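Hypothetical protein, IPT/TIG domain protein (Bacteroides ovatus, PDB 4HW6) is of unknown function but probably binds carbohydrate as an auxiliary nutrient-binding protein, joining an IPT/TIG domain to a six-bladed beta-propeller. Local coordinates at residues Val197-Ser202 with Gly208-Thr213; Ser223-Arg228 with Ser253-Ala258. All blocks are in the same frame, centred on the assembly; numbering follows the deposited sequence.

Contact 1: residues Val197-Ser202 with Gly208-Thr213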
ATOM      1  N   VAL A 197      10.177  18.149   0.551  1.00 14.68           N
ATOM      2  CA  VAL A 197       8.797  18.566   0.318  1.00 14.15           C
ATOM      3  C   VAL A 197       8.783  19.649  -0.762  1.00 15.13           C
ATOM      4  O   VAL A 197       9.535  20.642  -0.688  1.00 14.92           O
ATOM      5  CB  VAL A 197       8.140  19.125   1.592  1.00 15.60           C
ATOM      6  CG1 VAL A 197       6.703  19.553   1.301  1.00 16.32           C
ATOM      7  CG2 VAL A 197       8.175  18.108   2.735  1.00 17.03           C
ATOM      8  N   VAL A 198       7.926  19.461  -1.753  1.00 13.96           N
ATOM      9  CA  VAL A 198       7.779  20.419  -2.834  1.00 13.98           C
ATOM     10  C   VAL A 198       6.716  21.433  -2.469  1.00 14.12           C
ATOM     11  O   VAL A 198       5.639  21.056  -2.020  1.00 15.07           O
ATOM     12  CB  VAL A 198       7.416  19.707  -4.159  1.00 14.48           C
ATOM     13  CG1 VAL A 198       7.055  20.740  -5.249  1.00 13.53           C
ATOM     14  CG2 VAL A 198       8.598  18.860  -4.595  1.00 16.34           C
ATOM     15  N   ASP A 199       7.006  22.722  -2.655  1.00 14.65           N
ATOM     16  CA  ASP A 199       6.017  23.796  -2.524  1.00 14.99           C
ATOM     17  C   ASP A 199       5.670  24.254  -3.940  1.00 16.87           C
ATOM     18  O   ASP A 199       6.548  24.729  -4.649  1.00 18.39           O
ATOM     19  CB  ASP A 199       6.609  24.965  -1.761  1.00 15.59           C
ATOM     20  CG  ASP A 199       5.599  26.089  -1.460  1.00 18.03           C
ATOM     21  OD1 ASP A 199       4.356  25.913  -1.637  1.00 18.69           O
ATOM     22  OD2 ASP A 199       6.065  27.154  -0.963  1.00 19.95           O
ATOM     23  N   ASP A 200       4.409  24.104  -4.334  1.00 15.34           N
ATOM     24  CA  ASP A 200       3.925  24.572  -5.640  1.00 16.60           C
ATOM     25  C   ASP A 200       3.486  26.025  -5.487  1.00 17.78           C
ATOM     26  O   ASP A 200       2.407  26.300  -4.932  1.00 17.66           O
ATOM     27  CB  ASP A 200       2.768  23.688  -6.117  1.00 16.83           C
ATOM     28  CG  ASP A 200       2.138  24.176  -7.429  1.00 17.30           C
ATOM     29  OD1 ASP A 200       2.643  25.133  -8.069  1.00 17.84           O
ATOM     30  OD2 ASP A 200       1.101  23.599  -7.796  1.00 20.69           O
ATOM     31  N   GLN A 201       4.346  26.951  -5.914  1.00 16.90           N
ATOM     32  CA  GLN A 201       4.106  28.380  -5.710  1.00 15.94           C
ATOM     33  C   GLN A 201       4.533  29.178  -6.944  1.00 18.02           C
ATOM     34  O   GLN A 201       5.293  28.704  -7.776  1.00 17.05           O
ATOM     35  CB  GLN A 201       4.776  28.891  -4.426  1.00 17.52           C
ATOM     36  CG  GLN A 201       6.292  28.695  -4.362  1.00 17.18           C
ATOM     37  CD  GLN A 201       7.040  29.705  -5.213  1.00 17.10           C
ATOM     38  OE1 GLN A 201       6.684  30.896  -5.258  1.00 19.12           O
ATOM     39  NE2 GLN A 201       8.095  29.246  -5.888  1.00 16.70           N
ATOM     40  N   SER A 202       4.046  30.403  -7.037  1.00 17.46           N
ATOM     41  CA  SER A 202       4.019  31.114  -8.324  1.00 18.78           C
ATOM     42  C   SER A 202       5.174  32.060  -8.632  1.00 19.42           C
ATOM     43  O   SER A 202       5.096  32.819  -9.622  1.00 20.51           O
ATOM     44  CB  SER A 202       2.683  31.845  -8.453  1.00 19.67           C
ATOM     45  OG  SER A 202       2.560  32.910  -7.531  1.00 20.59           O
ATOM     46  N   GLY A 208      11.099  26.319  -4.179  1.00 16.45           N
ATOM     47  CA  GLY A 208      10.177  25.299  -4.619  1.00 15.42           C
ATOM     48  C   GLY A 208      10.390  23.932  -4.001  1.00 15.20           C
ATOM     49  O   GLY A 208       9.465  23.104  -4.000  1.00 16.40           O
ATOM     50  N   ILE A 209      11.589  23.683  -3.493  1.00 15.39           N
ATOM     51  CA  ILE A 209      11.895  22.400  -2.883  1.00 14.82           C
ATOM     52  C   ILE A 209      12.552  22.698  -1.540  1.00 15.22           C
ATOM     53  O   ILE A 209      13.548  23.424  -1.461  1.00 17.14           O
ATOM     54  CB  ILE A 209      12.800  21.508  -3.746  1.00 16.30           C
ATOM     55  CG1 ILE A 209      12.254  21.396  -5.164  1.00 16.50           C
ATOM     56  CG2 ILE A 209      12.938  20.141  -3.083  1.00 17.13           C
ATOM     57  CD1 ILE A 209      13.081  20.498  -6.077  1.00 17.59           C
ATOM     58  N   TYR A 210      11.933  22.172  -0.496  1.00 14.25           N
ATOM     59  CA  TYR A 210      12.380  22.329   0.875  1.00 15.29           C
ATOM     60  C   TYR A 210      12.878  20.999   1.404  1.00 16.15           C
ATOM     61  O   TYR A 210      12.518  19.942   0.859  1.00 15.43           O
ATOM     62  CB  TYR A 210      11.236  22.784   1.756  1.00 15.90           C
ATOM     63  CG  TYR A 210      10.788  24.202   1.558  1.00 16.63           C
ATOM     64  CD1 TYR A 210      11.424  25.243   2.239  1.00 18.15           C
ATOM     65  CD2 TYR A 210       9.742  24.515   0.697  1.00 15.95           C
ATOM     66  CE1 TYR A 210      11.030  26.551   2.087  1.00 18.73           C
ATOM     67  CE2 TYR A 210       9.329  25.846   0.543  1.00 17.11           C
ATOM     68  CZ  TYR A 210       9.970  26.852   1.252  1.00 18.43           C
ATOM     69  OH  TYR A 210       9.613  28.201   1.141  1.00 18.61           O
ATOM     70  N   LEU A 211      13.702  21.065   2.447  1.00 17.37           N
ATOM     71  CA  LEU A 211      14.198  19.875   3.133  0.50 18.77           C
ATOM     72  C   LEU A 211      13.949  20.005   4.629  1.00 19.25           C
ATOM     73  O   LEU A 211      14.188  21.073   5.209  1.00 20.92           O
ATOM     74  CB  LEU A 211      15.696  19.721   2.847  0.50 19.52           C
ATOM     75  CG  LEU A 211      16.432  18.501   3.410  0.50 20.36           C
ATOM     76  CD1 LEU A 211      17.537  18.061   2.453  0.50 20.24           C
ATOM     77  CD2 LEU A 211      17.011  18.812   4.780  0.50 19.42           C
ATOM     78  N   PHE A 212      13.490  18.917   5.266  1.00 18.75           N
ATOM     79  CA  PHE A 212      13.412  18.849   6.727  1.00 18.42           C
ATOM     80  C   PHE A 212      14.426  17.801   7.173  1.00 20.24           C
ATOM     81  O   PHE A 212      14.401  16.656   6.696  1.00 18.78           O
ATOM     82  CB  PHE A 212      12.011  18.470   7.212  1.00 18.71           C
ATOM     83  CG  PHE A 212      10.964  19.508   6.914  1.00 19.32           C
ATOM     84  CD1 PHE A 212      10.332  19.550   5.657  1.00 19.73           C
ATOM     85  CD2 PHE A 212      10.612  20.442   7.859  1.00 19.94           C
ATOM     86  CE1 PHE A 212       9.388  20.520   5.378  1.00 19.92           C
ATOM     87  CE2 PHE A 212       9.656  21.418   7.580  1.00 20.79           C
ATOM     88  CZ  PHE A 212       9.054  21.457   6.345  1.00 19.72           C
ATOM     89  N   THR A 213      15.334  18.181   8.068  1.00 19.96           N
ATOM     90  CA  THR A 213      16.495  17.327   8.342  1.00 21.82           C
ATOM     91  C   THR A 213      16.153  16.187   9.292  1.00 22.68           C
ATOM     92  O   THR A 213      15.511  16.382  10.323  1.00 23.03           O
ATOM     93  CB  THR A 213      17.680  18.117   8.937  1.00 23.50           C
ATOM     94  OG1 THR A 213      17.320  18.621  10.222  1.00 24.52           O
ATOM     95  CG2 THR A 213      18.079  19.276   8.035  1.00 23.51           C
TER
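The two middle strands of one four-stranded antiparallel propeller blade meet here as a beta hairpin, with Val197 paired to Tyr210 and Val198 to Ile209. Val197 and Tyr210 form the hydrogen-bonded pair: Val197 N reaches Tyr210 O at 3.0 Å, and Tyr210 N returns to Val197 O at 2.9 Å. One further rung, from Asp199 N to Gly208 O at 2.8 Å, closes the ladder on the side of the turn. Gly208 O also lies 3.4 Å from Val198 CA in a CA-H...O contact, and CG1 of Val198 rests near the same oxygen.

The face that carries Val197 and Tyr210 also carries Asp199. The side chains of Asp199 and Tyr210 run alongside each other in the same direction, and Asp199 CB meets the edge of the phenol ring in its plane, 3.7 Å from Tyr210 CE2. The carboxylate is turned 36° from that ring, and its OD1 accepts a bond from the backbone N of Gln183. With CG1 of Val197 anti to the backbone N (chi1 180°), CG2 is left anti to the carbonyl carbon and comes 3.8 Å from Phe212 CE1, meeting the ring obliquely. On the other face, Val198 CG2 and Ile209 CG1 make a looser contact at 4.5 Å.

Strand 184-189 flanks the hairpin beside Val198, through backbone bonds to Ala185 and Asp186, while strand 221-226 lies beyond Gly208 and Ile209. Lys177, from strand 173-177 of another sheet, makes a cation-pi contact with Phe212.

Contact 2: residues Ser223-Arg228 with Ser253-Ala258; sequences SLCNAR and SSYDPA
Neighbouring sheets of the propeller pack together where a classic beta bulge, Leu224 and Cys225 facing Ile209, meets the aromatic ring of Tyr255. Leu224 CB lies over one face of the Tyr255 ring in a CH-pi contact, 4.2 Å from its centroid and 27° off the normal. The side chains cross at about a right angle; Leu224 CD1 continues the contact at 3.9 Å from Tyr255 CE2. Cys225 comes to the ring obliquely: its SG, placed between backbone N and carbonyl carbon (chi1 65°), sits 4.7 Å from the centroid of the Tyr255 ring, a sulfur-aromatic contact, and its CB is 4.0 Å from Tyr255 CD1. Tyr255 also packs on Leu262 of its own sheet, as does Cys225.

No direct hydrogen bond crosses between the segments, but one water does. This water donates to Leu224 O at 2.9 Å and is hydrogen-bonded to Tyr255 OH at 2.7 Å. Just past the tyrosine, Asp256 OD1 accepts from Ala258 N at 3.0 Å, an Asx turn. The chemistry implies an interface built on dispersion and weak aromatic contacts, with the phenol hydroxyl and a strand carbonyl sharing a single bridging water.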
ATOM      1  N   SER A 223      15.914  25.458   2.710  1.00 20.98           N
ATOM      2  CA  SER A 223      15.490  25.709   1.331  1.00 20.14           C
ATOM      3  C   SER A 223      16.562  25.178   0.382  1.00 20.19           C
ATOM      4  O   SER A 223      17.728  25.569   0.485  1.00 22.92           O
ATOM      5  CB  SER A 223      15.304  27.215   1.108  1.00 23.44           C
ATOM      6  OG  SER A 223      14.311  27.729   1.998  1.00 22.95           O
ATOM      7  N   LEU A 224      16.178  24.309  -0.540  1.00 17.99           N
ATOM      8  CA  LEU A 224      17.132  23.700  -1.434  1.00 19.09           C
ATOM      9  C   LEU A 224      17.287  24.513  -2.698  1.00 19.16           C
ATOM     10  O   LEU A 224      18.393  24.865  -3.061  1.00 21.64           O
ATOM     11  CB  LEU A 224      16.731  22.283  -1.810  1.00 19.22           C
ATOM     12  CG  LEU A 224      16.669  21.286  -0.661  1.00 20.95           C
ATOM     13  CD1 LEU A 224      16.407  19.880  -1.193  1.00 23.21           C
ATOM     14  CD2 LEU A 224      17.958  21.346   0.153  1.00 21.60           C
ATOM     15  N   CYS A 225      16.188  24.789  -3.382  1.00 18.06           N
ATOM     16  CA  CYS A 225      16.268  25.540  -4.624  1.00 18.61           C
ATOM     17  C   CYS A 225      14.960  26.208  -4.974  1.00 18.70           C
ATOM     18  O   CYS A 225      13.875  25.789  -4.549  1.00 16.93           O
ATOM     19  CB  CYS A 225      16.742  24.657  -5.788  1.00 20.82           C
ATOM     20  SG  CYS A 225      15.592  23.342  -6.190  1.00 22.61           S
ATOM     21  N   ASN A 226      15.083  27.277  -5.752  1.00 18.40           N
ATOM     22  CA  ASN A 226      13.930  27.981  -6.285  1.00 17.50           C
ATOM     23  C   ASN A 226      13.323  27.221  -7.444  1.00 18.17           C
ATOM     24  O   ASN A 226      14.033  26.627  -8.269  1.00 20.04           O
ATOM     25  CB  ASN A 226      14.324  29.365  -6.799  1.00 18.36           C
ATOM     26  CG  ASN A 226      14.845  30.273  -5.718  1.00 20.69           C
ATOM     27  OD1 ASN A 226      14.574  30.080  -4.524  1.00 20.28           O
ATOM     28  ND2 ASN A 226      15.600  31.290  -6.132  1.00 21.15           N
ATOM     29  N   ALA A 227      11.999  27.230  -7.518  1.00 16.32           N
ATOM     30  CA  ALA A 227      11.316  26.598  -8.633  1.00 16.04           C
ATOM     31  C   ALA A 227       9.878  27.060  -8.526  1.00 18.59           C
ATOM     32  O   ALA A 227       9.258  26.930  -7.482  1.00 17.68           O
ATOM     33  CB  ALA A 227      11.381  25.084  -8.539  1.00 15.31           C
ATOM     34  N   ARG A 228       9.386  27.618  -9.618  1.00 16.87           N
ATOM     35  CA  ARG A 228       8.016  28.025  -9.732  1.00 16.39           C
ATOM     36  C   ARG A 228       7.152  26.909 -10.283  1.00 14.40           C
ATOM     37  O   ARG A 228       7.508  26.229 -11.257  1.00 14.20           O
ATOM     38  CB  ARG A 228       7.975  29.234 -10.655  1.00 16.67           C
ATOM     39  CG  ARG A 228       6.586  29.681 -11.032  1.00 17.59           C
ATOM     40  CD  ARG A 228       6.680  30.954 -11.827  1.00 20.87           C
ATOM     41  NE  ARG A 228       5.357  31.365 -12.256  1.00 21.34           N
ATOM     42  CZ  ARG A 228       5.099  32.549 -12.798  1.00 26.86           C
ATOM     43  NH1 ARG A 228       6.079  33.429 -12.999  1.00 30.95           N
ATOM     44  NH2 ARG A 228       3.859  32.852 -13.171  1.00 27.65           N
ATOM     45  N   SER A 253      13.677  18.467 -14.694  1.00 13.12           N
ATOM     46  CA  SER A 253      14.805  19.133 -14.096  1.00 14.28           C
ATOM     47  C   SER A 253      15.321  18.288 -12.941  1.00 13.43           C
ATOM     48  O   SER A 253      14.622  17.363 -12.471  1.00 12.55           O
ATOM     49  CB  SER A 253      14.381  20.520 -13.563  1.00 15.61           C
ATOM     50  OG  SER A 253      13.816  21.350 -14.594  1.00 15.35           O
ATOM     51  N   SER A 254      16.491  18.631 -12.420  1.00 14.44           N
ATOM     52  CA  SER A 254      16.958  18.016 -11.180  1.00 14.03           C
ATOM     53  C   SER A 254      17.760  18.952 -10.305  1.00 16.13           C
ATOM     54  O   SER A 254      18.369  19.924 -10.779  1.00 15.08           O
ATOM     55  CB  SER A 254      17.838  16.785 -11.448  1.00 15.02           C
ATOM     56  OG  SER A 254      19.080  17.157 -12.010  1.00 16.38           O
ATOM     57  N   TYR A 255      17.784  18.590  -9.023  1.00 14.49           N
ATOM     58  CA  TYR A 255      18.631  19.183  -8.021  1.00 15.69           C
ATOM     59  C   TYR A 255      19.378  18.073  -7.289  1.00 17.15           C
ATOM     60  O   TYR A 255      18.773  17.087  -6.834  1.00 15.30           O
ATOM     61  CB  TYR A 255      17.795  20.028  -7.028  1.00 17.04           C
ATOM     62  CG  TYR A 255      18.623  20.532  -5.867  1.00 18.75           C
ATOM     63  CD1 TYR A 255      19.394  21.673  -5.981  1.00 21.37           C
ATOM     64  CD2 TYR A 255      18.660  19.846  -4.672  1.00 20.90           C
ATOM     65  CE1 TYR A 255      20.172  22.125  -4.926  1.00 22.16           C
ATOM     66  CE2 TYR A 255      19.411  20.296  -3.606  1.00 20.34           C
ATOM     67  CZ  TYR A 255      20.169  21.439  -3.727  1.00 21.05           C
ATOM     68  OH  TYR A 255      20.941  21.873  -2.657  1.00 25.59           O
ATOM     69  N   ASP A 256      20.696  18.223  -7.198  1.00 18.32           N
ATOM     70  CA  ASP A 256      21.547  17.245  -6.513  1.00 19.50           C
ATOM     71  C   ASP A 256      21.845  17.688  -5.092  1.00 19.74           C
ATOM     72  O   ASP A 256      22.650  18.604  -4.890  1.00 21.56           O
ATOM     73  CB  ASP A 256      22.852  17.077  -7.278  1.00 21.03           C
ATOM     74  CG  ASP A 256      23.725  15.972  -6.712  1.00 23.39           C
ATOM     75  OD1 ASP A 256      23.471  15.493  -5.597  1.00 24.12           O
ATOM     76  OD2 ASP A 256      24.654  15.572  -7.411  1.00 28.10           O
ATOM     77  N   PRO A 257      21.264  17.010  -4.096  1.00 19.74           N
ATOM     78  CA  PRO A 257      21.438  17.515  -2.724  1.00 22.49           C
ATOM     79  C   PRO A 257      22.849  17.387  -2.187  1.00 26.17           C
ATOM     80  O   PRO A 257      23.199  18.120  -1.257  1.00 27.11           O
ATOM     81  CB  PRO A 257      20.485  16.656  -1.878  1.00 24.32           C
ATOM     82  CG  PRO A 257      19.954  15.591  -2.763  1.00 22.22           C
ATOM     83  CD  PRO A 257      20.371  15.838  -4.169  1.00 20.56           C
ATOM     84  N   ALA A 258      23.649  16.484  -2.751  1.00 24.21           N
ATOM     85  CA  ALA A 258      25.046  16.331  -2.313  1.00 28.25           C
ATOM     86  C   ALA A 258      25.925  17.523  -2.720  1.00 27.84           C
ATOM     87  O   ALA A 258      26.832  17.909  -1.996  1.00 30.82           O
ATOM     88  CB  ALA A 258      25.637  15.030  -2.859  1.00 29.81           C
TER
HETATM   89  O   HOH W   1      21.030  24.427  -1.935  1.00 37.78           O

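How the contacts relate
Following the chain from the N terminus, contact 1 closes first, as a short hairpin loop between strands 195-199 and 207-212. The chain then runs into strand 221-226, an outermost strand of the same sheet, which opens contact 2; that contact closes a longer loop when strand 251-255 of the next sheet arrives. The two are therefore in series, neither nested nor crossed, with centres about 9 Å apart. Strand 207-212 couples them: Gly208 N lies 2.9 Å from Cys225 O, and Ile209 O lies 2.9 Å from Leu224 N, both probable hydrogen bonds. Contact 1 thus knits strands within one blade, whereas contact 2 joins that blade to its neighbour.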